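Copper-containing nitrite reductase (Hyphomicrobium denitrificans 1NES1, PDB 6TFO) probably reduces nitrite to nitric oxide with electrons from cytochrome c, as a copper enzyme whose chain carries three cupredoxin domains. Local coordinates at residues C[111-116]-C[131-136]; C[208-213]-C[247-252]; C[370-375]-C[406-411]. All blocks are in the same frame, centred on the assembly; numbering follows the deposited sequence.

From the N terminus, the chain makes the three contacts in series: none nests in or crosses another. Interaction 1 first closes 14 residues between segments 111-116 and 131-136 within the blue-copper domain. Interaction 2 lies on the far side of the chain's centre, its centre about 58 Å from that of interaction 1, and closes 33 residues by pairing 208-213 with 247-252 in a cupredoxin domain of the multicopper oxidase family. Interaction 3 closes 30 residues and joins the crossing from strand 365-370 to strand 374-377 with the end of strand 400-407. Its nearest atoms lie about 24 Å from interaction 1 and about 27 Å from interaction 2, so each ties together its own part of the fold.

Interaction 1 of 3, residues C[111-116]-C[131-136]; sequences GQFDYY and LQVVPG
Phe113 and Leu131 face each other as an antiparallel hydrogen-bonded pair, Phe113 N giving its hydrogen to Leu131 O at 2.9 Å and Leu131 N returning one to Phe113 O at 2.7 Å. Two residues along, Gly111 and Val133 repeat the pattern: Gly111 N reaches Val133 O at 2.8 Å with an N-H...O angle of 168°, and Val133 N bonds back to Gly111 O. Between the two pairs sits the non-hydrogen-bonded pair Gln112-Gln132, where the CA atoms close to 4.6 Å and each CA-H points at a carbonyl oxygen across the gap, Gln112 CA to Leu131 O and Gln132 CA to Gly111 O.

On the sheet face that carries Phe113, Leu131 and Val133 the packing is apolar. Phe113 CG lies anti to its carbonyl carbon (chi1 -51°), which carries the ring back along the strand, over the place where Gly111 has no side chain, until CE2 meets Val133 CG2 at 3.8 Å. A CB on Gly111 would be crowded by Phe113 CZ, and its backbone angles also favour glycine. On the other face Gln112 and Gln132 cross with amide planes 66° apart; Gln112 OE1 comes to 3.0 Å from Gln132 NE2, but the angle is too poor for a hydrogen bond, and Gln112 CG packs on Gln132 CG.

Farther out, the Tyr115 ring turns its edge to Leu131 N, and its hydroxyl is bonded to Pro58 O. Tyr87 meets the Phe113 ring edge-to-face. Strands 111-116 and 128-134 form the beta hairpin whose connection carries the copper ligands Cys117, His122 and Met127, the C-terminal ligand loop of a cupredoxin. Strand 60-63 flanks 128-134 in parallel, while strand 83-84 flanks 111-116 antiparallel.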
loop_
_atom_site.group_PDB
_atom_site.type_symbol
_atom_site.label_atom_id
_atom_site.label_comp_id
_atom_site.label_asym_id
_atom_site.label_seq_id
_atom_site.Cartn_x
_atom_site.Cartn_y
_atom_site.Cartn_z
ATOM N N GLY C 111 31.905 18.183 -26.016
ATOM C CA GLY C 111 32.602 18.058 -24.721
ATOM C C GLY C 111 31.700 17.511 -23.634
ATOM O O GLY C 111 30.642 16.900 -23.957
ATOM N N GLN C 112 32.114 17.689 -22.379
ATOM C CA GLN C 112 31.363 17.198 -21.195
ATOM C C GLN C 112 30.990 18.395 -20.327
ATOM O O GLN C 112 31.845 19.232 -20.096
ATOM C CB GLN C 112 32.175 16.169 -20.414
ATOM C CG GLN C 112 32.739 15.064 -21.291
ATOM C CD GLN C 112 32.727 13.725 -20.600
ATOM O OE1 GLN C 112 32.856 12.696 -21.242
ATOM N NE2 GLN C 112 32.537 13.730 -19.292
ATOM N N PHE C 113 29.740 18.450 -19.886
ATOM C CA PHE C 113 29.135 19.613 -19.194
ATOM C C PHE C 113 28.296 19.085 -18.040
ATOM O O PHE C 113 27.521 18.155 -18.275
ATOM C CB PHE C 113 28.291 20.448 -20.168
ATOM C CG PHE C 113 29.019 20.829 -21.434
ATOM C CD1 PHE C 113 29.823 21.961 -21.488
ATOM C CD2 PHE C 113 28.927 20.036 -22.563
ATOM C CE1 PHE C 113 30.499 22.297 -22.653
ATOM C CE2 PHE C 113 29.600 20.378 -23.731
ATOM C CZ PHE C 113 30.400 21.493 -23.773
ATOM N N ASP C 114 28.484 19.638 -16.841
ATOM C CA ASP C 114 27.713 19.250 -15.637
ATOM C C ASP C 114 26.305 19.800 -15.771
ATOM O O ASP C 114 26.164 21.001 -16.051
ATOM C CB ASP C 114 28.369 19.743 -14.349
ATOM C CG ASP C 114 29.549 18.891 -13.901
ATOM O OD1 ASP C 114 29.836 17.871 -14.565
ATOM O OD2 ASP C 114 30.177 19.267 -12.897
ATOM N N TYR C 115 25.317 18.929 -15.605
ATOM C CA TYR C 115 23.964 19.324 -15.163
ATOM C C TYR C 115 23.912 19.121 -13.653
ATOM O O TYR C 115 24.366 18.060 -13.176
ATOM C CB TYR C 115 22.894 18.559 -15.937
ATOM C CG TYR C 115 22.733 17.085 -15.662
ATOM C CD1 TYR C 115 21.844 16.638 -14.694
ATOM C CD2 TYR C 115 23.352 16.146 -16.463
ATOM C CE1 TYR C 115 21.631 15.289 -14.477
ATOM C CE2 TYR C 115 23.159 14.792 -16.255
ATOM C CZ TYR C 115 22.301 14.363 -15.256
ATOM O OH TYR C 115 22.084 13.031 -15.050
ATOM N N TYR C 116 23.386 20.105 -12.930
ATOM C CA TYR C 116 23.383 20.110 -11.452
ATOM C C TYR C 116 22.208 20.930 -10.921
ATOM O O TYR C 116 21.630 21.743 -11.652
ATOM C CB TYR C 116 24.718 20.660 -10.954
ATOM C CG TYR C 116 24.899 22.125 -11.218
ATOM C CD1 TYR C 116 24.449 23.064 -10.308
ATOM C CD2 TYR C 116 25.489 22.575 -12.391
ATOM C CE1 TYR C 116 24.589 24.421 -10.546
ATOM C CE2 TYR C 116 25.646 23.931 -12.638
ATOM C CZ TYR C 116 25.183 24.859 -11.719
ATOM O OH TYR C 116 25.322 26.194 -11.951
ATOM N N LEU C 131 26.307 15.935 -19.086
ATOM C CA LEU C 131 25.877 15.987 -20.501
ATOM C C LEU C 131 27.109 15.724 -21.361
ATOM O O LEU C 131 28.069 16.489 -21.236
ATOM C CB LEU C 131 25.306 17.379 -20.775
ATOM C CG LEU C 131 24.862 17.638 -22.210
ATOM C CD1 LEU C 131 23.572 16.883 -22.528
ATOM C CD2 LEU C 131 24.678 19.135 -22.452
ATOM N N GLN C 132 27.107 14.673 -22.177
ATOM C CA GLN C 132 28.213 14.445 -23.146
ATOM C C GLN C 132 27.723 14.757 -24.556
ATOM O O GLN C 132 26.833 14.023 -25.045
ATOM C CB GLN C 132 28.793 13.036 -23.101
ATOM C CG GLN C 132 30.301 13.095 -23.278
ATOM C CD GLN C 132 30.935 11.801 -23.703
ATOM O OE1 GLN C 132 30.311 10.738 -23.693
ATOM N NE2 GLN C 132 32.200 11.913 -24.080
ATOM N N VAL C 133 28.304 15.802 -25.152
ATOM C CA VAL C 133 28.077 16.238 -26.560
ATOM C C VAL C 133 29.232 15.703 -27.418
ATOM O O VAL C 133 30.375 16.172 -27.253
ATOM C CB VAL C 133 27.954 17.766 -26.645
ATOM C CG1 VAL C 133 27.555 18.207 -28.036
ATOM C CG2 VAL C 133 26.985 18.313 -25.605
ATOM N N VAL C 134 28.915 14.754 -28.298
ATOM C CA VAL C 134 29.862 13.938 -29.104
ATOM C C VAL C 134 29.824 14.443 -30.538
ATOM O O VAL C 134 28.761 14.806 -31.044
ATOM C CB VAL C 134 29.463 12.457 -29.008
ATOM C CG1 VAL C 134 29.789 11.667 -30.263
ATOM C CG2 VAL C 134 30.077 11.814 -27.775
ATOM N N PRO C 135 30.971 14.493 -31.252
ATOM C CA PRO C 135 30.973 14.943 -32.641
ATOM C C PRO C 135 30.268 13.903 -33.525
ATOM O O PRO C 135 30.131 12.754 -33.115
ATOM C CB PRO C 135 32.464 15.097 -32.969
ATOM C CG PRO C 135 33.138 14.097 -32.060
ATOM C CD PRO C 135 32.318 14.134 -30.782
ATOM N N GLY C 136 29.808 14.345 -34.696
ATOM C CA GLY C 136 29.237 13.465 -35.726
ATOM C C GLY C 136 27.777 13.145 -35.473
ATOM O O GLY C 136 27.278 13.447 -34.380
#

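Interaction 2 of 3, residues C[208-213]-C[247-252]; sequences VELHLK and TVVTFK
Val208 and Phe251 begin a run of three antiparallel hydrogen-bonded pairs, continued by Leu210-Val249 and Leu212-Thr247. Six backbone N-H...O bonds result, that from Leu210 N to Val249 O measuring 2.7 Å. At the intervening non-hydrogen-bonded pairs CA-H...O contacts appear, as from Thr250 CA to Val208 O at 3.0 Å.

CH-pi contacts occupy both faces of the sheet. Val208 CB stands over the Phe251 ring, 3.9 Å from its centroid and 25° off the normal. With CG between backbone N and carbonyl carbon (chi1 73°), Phe251 turns its ring across toward the neighbouring strand, where its face meets Val208. On the sheet face of Val208 and Phe251, Leu210 CB also packs against Val249 CG1. On the other face, Val248 CG1 lies 3.7 Å from the centroid of the His211 ring, 18° off its normal.

Polar side-chain bonds hold the imidazole at both nitrogens. His211 NE2 donates in its ring plane to the anti lone pair of Glu209 OE1 at 2.9 Å, and ND1 is bonded to Glu246 OE1. An alanine at His211 would probably leave both carboxylates without this mate and open a gap beside Val248.

The pair belongs to a cupredoxin beta sandwich of the multicopper oxidase family, where Leu212 lies beside His222, a copper ligand with Cys263, His271 and Met276. Strand 166-181 flanks 207-214 in parallel, and strand 246-252 ends the sheet within the chain. A strand of the second subunit pairs antiparallel with Thr250 and Phe251, carrying the sheet across the interface, where Thr250 OG1 is hydrogen-bonded to Gly446 O of that subunit.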
loop_
_atom_site.group_PDB
_atom_site.type_symbol
_atom_site.label_atom_id
_atom_site.label_comp_id
_atom_site.label_asym_id
_atom_site.label_seq_id
_atom_site.Cartn_x
_atom_site.Cartn_y
_atom_site.Cartn_z
ATOM N N VAL C 208 -16.055 -4.152 -57.748
ATOM C CA VAL C 208 -14.829 -4.596 -57.012
ATOM C C VAL C 208 -15.009 -6.073 -56.663
ATOM O O VAL C 208 -16.035 -6.416 -55.999
ATOM C CB VAL C 208 -14.551 -3.729 -55.767
ATOM C CG1 VAL C 208 -13.441 -4.307 -54.909
ATOM C CG2 VAL C 208 -14.234 -2.281 -56.142
ATOM N N GLU C 209 -14.102 -6.904 -57.188
ATOM C CA GLU C 209 -13.967 -8.350 -56.888
ATOM C C GLU C 209 -12.844 -8.480 -55.864
ATOM O O GLU C 209 -11.652 -8.485 -56.266
ATOM C CB GLU C 209 -13.657 -9.154 -58.151
ATOM C CG GLU C 209 -13.424 -10.635 -57.911
ATOM C CD GLU C 209 -12.921 -11.363 -59.146
ATOM O OE1 GLU C 209 -11.974 -12.157 -59.037
ATOM O OE2 GLU C 209 -13.463 -11.104 -60.229
ATOM N N LEU C 210 -13.216 -8.511 -54.584
ATOM C CA LEU C 210 -12.245 -8.512 -53.465
ATOM C C LEU C 210 -11.954 -9.941 -53.034
ATOM O O LEU C 210 -12.909 -10.643 -52.640
ATOM C CB LEU C 210 -12.776 -7.737 -52.268
ATOM C CG LEU C 210 -11.728 -7.648 -51.166
ATOM C CD1 LEU C 210 -10.915 -6.368 -51.298
ATOM C CD2 LEU C 210 -12.386 -7.770 -49.814
ATOM N N HIS C 211 -10.677 -10.310 -53.085
ATOM C CA HIS C 211 -10.136 -11.565 -52.511
ATOM C C HIS C 211 -9.404 -11.220 -51.210
ATOM O O HIS C 211 -8.422 -10.441 -51.287
ATOM C CB HIS C 211 -9.223 -12.235 -53.536
ATOM C CG HIS C 211 -9.962 -12.822 -54.689
ATOM N ND1 HIS C 211 -10.083 -14.191 -54.869
ATOM C CD2 HIS C 211 -10.631 -12.245 -55.708
ATOM C CE1 HIS C 211 -10.784 -14.427 -55.959
ATOM N NE2 HIS C 211 -11.129 -13.249 -56.493
ATOM N N LEU C 212 -9.877 -11.723 -50.064
ATOM C CA LEU C 212 -9.141 -11.627 -48.770
ATOM C C LEU C 212 -8.550 -12.999 -48.409
ATOM O O LEU C 212 -9.344 -13.914 -48.078
ATOM C CB LEU C 212 -10.072 -11.094 -47.677
ATOM C CG LEU C 212 -9.351 -10.463 -46.485
ATOM C CD1 LEU C 212 -10.226 -9.417 -45.808
ATOM C CD2 LEU C 212 -8.927 -11.526 -45.477
ATOM N N LYS C 213 -7.213 -13.119 -48.494
ATOM C CA LYS C 213 -6.400 -14.284 -48.042
ATOM C C LYS C 213 -5.882 -14.003 -46.623
ATOM O O LYS C 213 -5.116 -13.045 -46.488
ATOM C CB LYS C 213 -5.224 -14.531 -48.995
ATOM N N THR C 247 -11.677 -15.627 -48.510
ATOM C CA THR C 247 -13.052 -15.189 -48.843
ATOM C C THR C 247 -12.946 -14.319 -50.088
ATOM O O THR C 247 -11.885 -13.699 -50.302
ATOM C CB THR C 247 -13.755 -14.462 -47.688
ATOM O OG1 THR C 247 -12.919 -13.375 -47.258
ATOM C CG2 THR C 247 -14.075 -15.410 -46.554
ATOM N N VAL C 248 -13.999 -14.325 -50.888
ATOM C CA VAL C 248 -14.147 -13.467 -52.090
ATOM C C VAL C 248 -15.493 -12.771 -51.945
ATOM O O VAL C 248 -16.480 -13.488 -51.695
ATOM C CB VAL C 248 -14.069 -14.296 -53.383
ATOM C CG1 VAL C 248 -14.100 -13.394 -54.602
ATOM C CG2 VAL C 248 -12.842 -15.193 -53.412
ATOM N N VAL C 249 -15.526 -11.440 -52.031
ATOM C CA VAL C 249 -16.800 -10.662 -52.080
ATOM C C VAL C 249 -16.747 -9.768 -53.329
ATOM O O VAL C 249 -15.647 -9.303 -53.674
ATOM C CB VAL C 249 -17.013 -9.874 -50.769
ATOM C CG1 VAL C 249 -15.941 -8.810 -50.556
ATOM C CG2 VAL C 249 -18.404 -9.268 -50.700
ATOM N N THR C 250 -17.874 -9.538 -54.000
ATOM C CA THR C 250 -17.999 -8.494 -55.051
ATOM C C THR C 250 -18.910 -7.394 -54.512
ATOM O O THR C 250 -19.912 -7.729 -53.838
ATOM C CB THR C 250 -18.473 -9.080 -56.382
ATOM O OG1 THR C 250 -18.887 -10.428 -56.172
ATOM C CG2 THR C 250 -17.369 -9.087 -57.409
ATOM N N PHE C 251 -18.559 -6.136 -54.760
ATOM C CA PHE C 251 -19.415 -4.978 -54.385
ATOM C C PHE C 251 -19.211 -3.847 -55.403
ATOM O O PHE C 251 -18.108 -3.737 -55.989
ATOM C CB PHE C 251 -19.136 -4.572 -52.929
ATOM C CG PHE C 251 -17.812 -3.883 -52.706
ATOM C CD1 PHE C 251 -16.641 -4.610 -52.564
ATOM C CD2 PHE C 251 -17.731 -2.501 -52.667
ATOM C CE1 PHE C 251 -15.422 -3.976 -52.365
ATOM C CE2 PHE C 251 -16.513 -1.866 -52.483
ATOM C CZ PHE C 251 -15.359 -2.605 -52.315
ATOM N N LYS C 252 -20.258 -3.051 -55.631
ATOM C CA LYS C 252 -20.235 -1.895 -56.568
ATOM C C LYS C 252 -19.828 -0.655 -55.772
ATOM O O LYS C 252 -20.409 -0.432 -54.713
ATOM C CB LYS C 252 -21.583 -1.716 -57.284
ATOM C CG LYS C 252 -21.583 -2.044 -58.777
ATOM C CD LYS C 252 -22.755 -2.910 -59.238
ATOM C CE LYS C 252 -24.104 -2.219 -59.184
ATOM N NZ LYS C 252 -24.527 -1.703 -60.513
#

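Interaction 3 of 3, residues C[370-375]-C[406-411]; sequences IGEIFD and FKLDRG
Glu372 is brought against Phe406 by a bend at its second torsion (chi2 -65°), which folds the carboxylate over toward the ring, and Phe406 meets it with CG between backbone N and carbonyl carbon. Glu372 CD then lies 3.6 Å from Phe406 CD2, with the carboxylate and ring planes 27° apart. Ile373 O approaches Phe406 CB at 3.3 Å. The Phe374 ring turns its edge to the same phenylalanine, Phe374 CD1 to Phe406 CD1 at 4.0 Å.

One direct hydrogen bond joins the segments: Lys407 N donates to Asp375 OD2 at 3.1 Å, from above the carboxylate plane and with a bent N-H...O angle of 136°. Glu372 OE2 is used within its own segment, accepting from Ile373 N at 3.2 Å, a bond that helps fix the carboxylate's rotation.

In the fold, 370-375 is the crossing by which the chain leaves strand 365-370 of one sheet and enters strand 374-377 of another, and 406-411 makes the reverse kind of passage, from strand 400-407 to strand 412-418. The contact therefore lies where two corners of a cupredoxin beta sandwich meet, with Leu408 at the centre of an inverse gamma turn.

Glu372 OE1 and Asp409 OD1 come to 3.6 Å, like charges whose closeness would probably favour a proton on one of them; a water also lies between the two side chains. Tyr414 packs on Glu372 and Leu408, and Val352 on Phe406. Outward, His227 of the third subunit, a copper ligand there, packs on Ile373, and Thr230 of that subunit on Asp409, so this corner borders what is probably an intersubunit copper site.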
loop_
_atom_site.group_PDB
_atom_site.type_symbol
_atom_site.label_atom_id
_atom_site.label_comp_id
_atom_site.label_asym_id
_atom_site.label_seq_id
_atom_site.Cartn_x
_atom_site.Cartn_y
_atom_site.Cartn_z
ATOM N N ILE C 370 2.834 22.228 -40.371
ATOM C CA ILE C 370 3.518 23.438 -39.841
ATOM C C ILE C 370 4.234 24.097 -41.023
ATOM O O ILE C 370 4.955 23.363 -41.748
ATOM C CB ILE C 370 4.454 23.082 -38.663
ATOM C CG1 ILE C 370 3.726 22.278 -37.577
ATOM C CG2 ILE C 370 5.074 24.339 -38.084
ATOM C CD1 ILE C 370 4.577 21.947 -36.368
ATOM N N GLY C 371 3.969 25.389 -41.258
ATOM C CA GLY C 371 4.616 26.187 -42.329
ATOM C C GLY C 371 3.820 26.243 -43.626
ATOM O O GLY C 371 4.253 26.952 -44.554
ATOM N N GLU C 372 2.683 25.549 -43.691
ATOM C CA GLU C 372 1.767 25.556 -44.863
ATOM C C GLU C 372 0.323 25.807 -44.410
ATOM O O GLU C 372 0.026 25.731 -43.186
ATOM C CB GLU C 372 1.861 24.249 -45.653
ATOM C CG GLU C 372 2.826 24.318 -46.835
ATOM C CD GLU C 372 2.435 25.266 -47.954
ATOM O OE1 GLU C 372 3.331 25.619 -48.763
ATOM O OE2 GLU C 372 1.233 25.636 -48.023
ATOM N N ILE C 373 -0.514 26.172 -45.388
ATOM C CA ILE C 373 -1.979 26.388 -45.265
ATOM C C ILE C 373 -2.625 25.513 -46.324
ATOM O O ILE C 373 -2.044 25.385 -47.408
ATOM C CB ILE C 373 -2.349 27.866 -45.432
ATOM C CG1 ILE C 373 -1.387 28.753 -44.628
ATOM C CG2 ILE C 373 -3.814 28.087 -45.062
ATOM C CD1 ILE C 373 -1.652 30.242 -44.689
ATOM N N PHE C 374 -3.740 24.886 -45.993
ATOM C CA PHE C 374 -4.441 23.999 -46.942
ATOM C C PHE C 374 -5.196 24.876 -47.945
ATOM O O PHE C 374 -6.076 25.634 -47.509
ATOM C CB PHE C 374 -5.329 23.013 -46.176
ATOM C CG PHE C 374 -4.577 22.117 -45.227
ATOM C CD1 PHE C 374 -3.375 21.553 -45.603
ATOM C CD2 PHE C 374 -5.077 21.837 -43.971
ATOM C CE1 PHE C 374 -2.678 20.728 -44.738
ATOM C CE2 PHE C 374 -4.381 21.015 -43.106
ATOM C CZ PHE C 374 -3.172 20.477 -43.480
ATOM N N ASP C 375 -4.811 24.831 -49.226
ATOM C CA ASP C 375 -5.529 25.570 -50.294
ATOM C C ASP C 375 -6.947 25.006 -50.334
ATOM O O ASP C 375 -7.869 25.805 -50.254
ATOM C CB ASP C 375 -4.805 25.480 -51.633
ATOM C CG ASP C 375 -3.542 26.324 -51.691
ATOM O OD1 ASP C 375 -3.466 27.305 -50.962
ATOM O OD2 ASP C 375 -2.631 25.980 -52.456
ATOM N N PHE C 406 -2.141 21.799 -51.323
ATOM C CA PHE C 406 -1.509 23.128 -51.198
ATOM C C PHE C 406 -0.392 23.193 -52.237
ATOM O O PHE C 406 0.062 22.124 -52.723
ATOM C CB PHE C 406 -1.031 23.341 -49.764
ATOM C CG PHE C 406 -0.192 22.205 -49.234
ATOM C CD1 PHE C 406 -0.787 21.108 -48.636
ATOM C CD2 PHE C 406 1.187 22.227 -49.365
ATOM C CE1 PHE C 406 -0.019 20.058 -48.170
ATOM C CE2 PHE C 406 1.954 21.166 -48.916
ATOM C CZ PHE C 406 1.348 20.087 -48.315
ATOM N N LYS C 407 0.001 24.411 -52.608
ATOM C CA LYS C 407 1.154 24.650 -53.509
ATOM C C LYS C 407 2.353 24.933 -52.626
ATOM O O LYS C 407 2.235 25.760 -51.697
ATOM C CB LYS C 407 0.952 25.807 -54.498
ATOM C CG LYS C 407 1.857 25.736 -55.724
ATOM C CD LYS C 407 2.018 27.015 -56.488
ATOM C CE LYS C 407 2.649 26.788 -57.845
ATOM N NZ LYS C 407 2.324 27.878 -58.795
ATOM N N LEU C 408 3.446 24.241 -52.918
ATOM C CA LEU C 408 4.752 24.515 -52.297
ATOM C C LEU C 408 5.306 25.761 -52.972
ATOM O O LEU C 408 5.960 25.637 -54.011
ATOM C CB LEU C 408 5.640 23.285 -52.472
ATOM C CG LEU C 408 5.171 22.069 -51.678
ATOM C CD1 LEU C 408 6.030 20.858 -52.002
ATOM C CD2 LEU C 408 5.183 22.385 -50.187
ATOM N N ASP C 409 4.990 26.916 -52.405
ATOM C CA ASP C 409 5.445 28.228 -52.922
ATOM C C ASP C 409 6.964 28.291 -52.735
ATOM O O ASP C 409 7.629 28.904 -53.575
ATOM C CB ASP C 409 4.741 29.405 -52.230
ATOM C CG ASP C 409 3.274 29.152 -51.918
ATOM O OD1 ASP C 409 2.983 28.534 -50.864
ATOM O OD2 ASP C 409 2.439 29.546 -52.740
ATOM N N ARG C 410 7.486 27.683 -51.667
ATOM C CA ARG C 410 8.913 27.833 -51.288
ATOM C C ARG C 410 9.381 26.616 -50.481
ATOM O O ARG C 410 8.541 25.770 -50.113
ATOM C CB ARG C 410 9.106 29.134 -50.504
ATOM C CG ARG C 410 8.225 29.267 -49.266
ATOM C CD ARG C 410 8.992 30.005 -48.191
ATOM N NE ARG C 410 10.200 29.266 -47.846
ATOM C CZ ARG C 410 11.293 29.790 -47.297
ATOM N NH1 ARG C 410 11.370 31.086 -47.020
ATOM N NH2 ARG C 410 12.319 28.995 -47.025
ATOM N N GLY C 411 10.684 26.549 -50.228
ATOM C CA GLY C 411 11.358 25.375 -49.652
ATOM C C GLY C 411 11.220 25.335 -48.142
ATOM O O GLY C 411 10.761 26.345 -47.543
HETATM O O HOH W 1 1.136 27.399 -49.771
#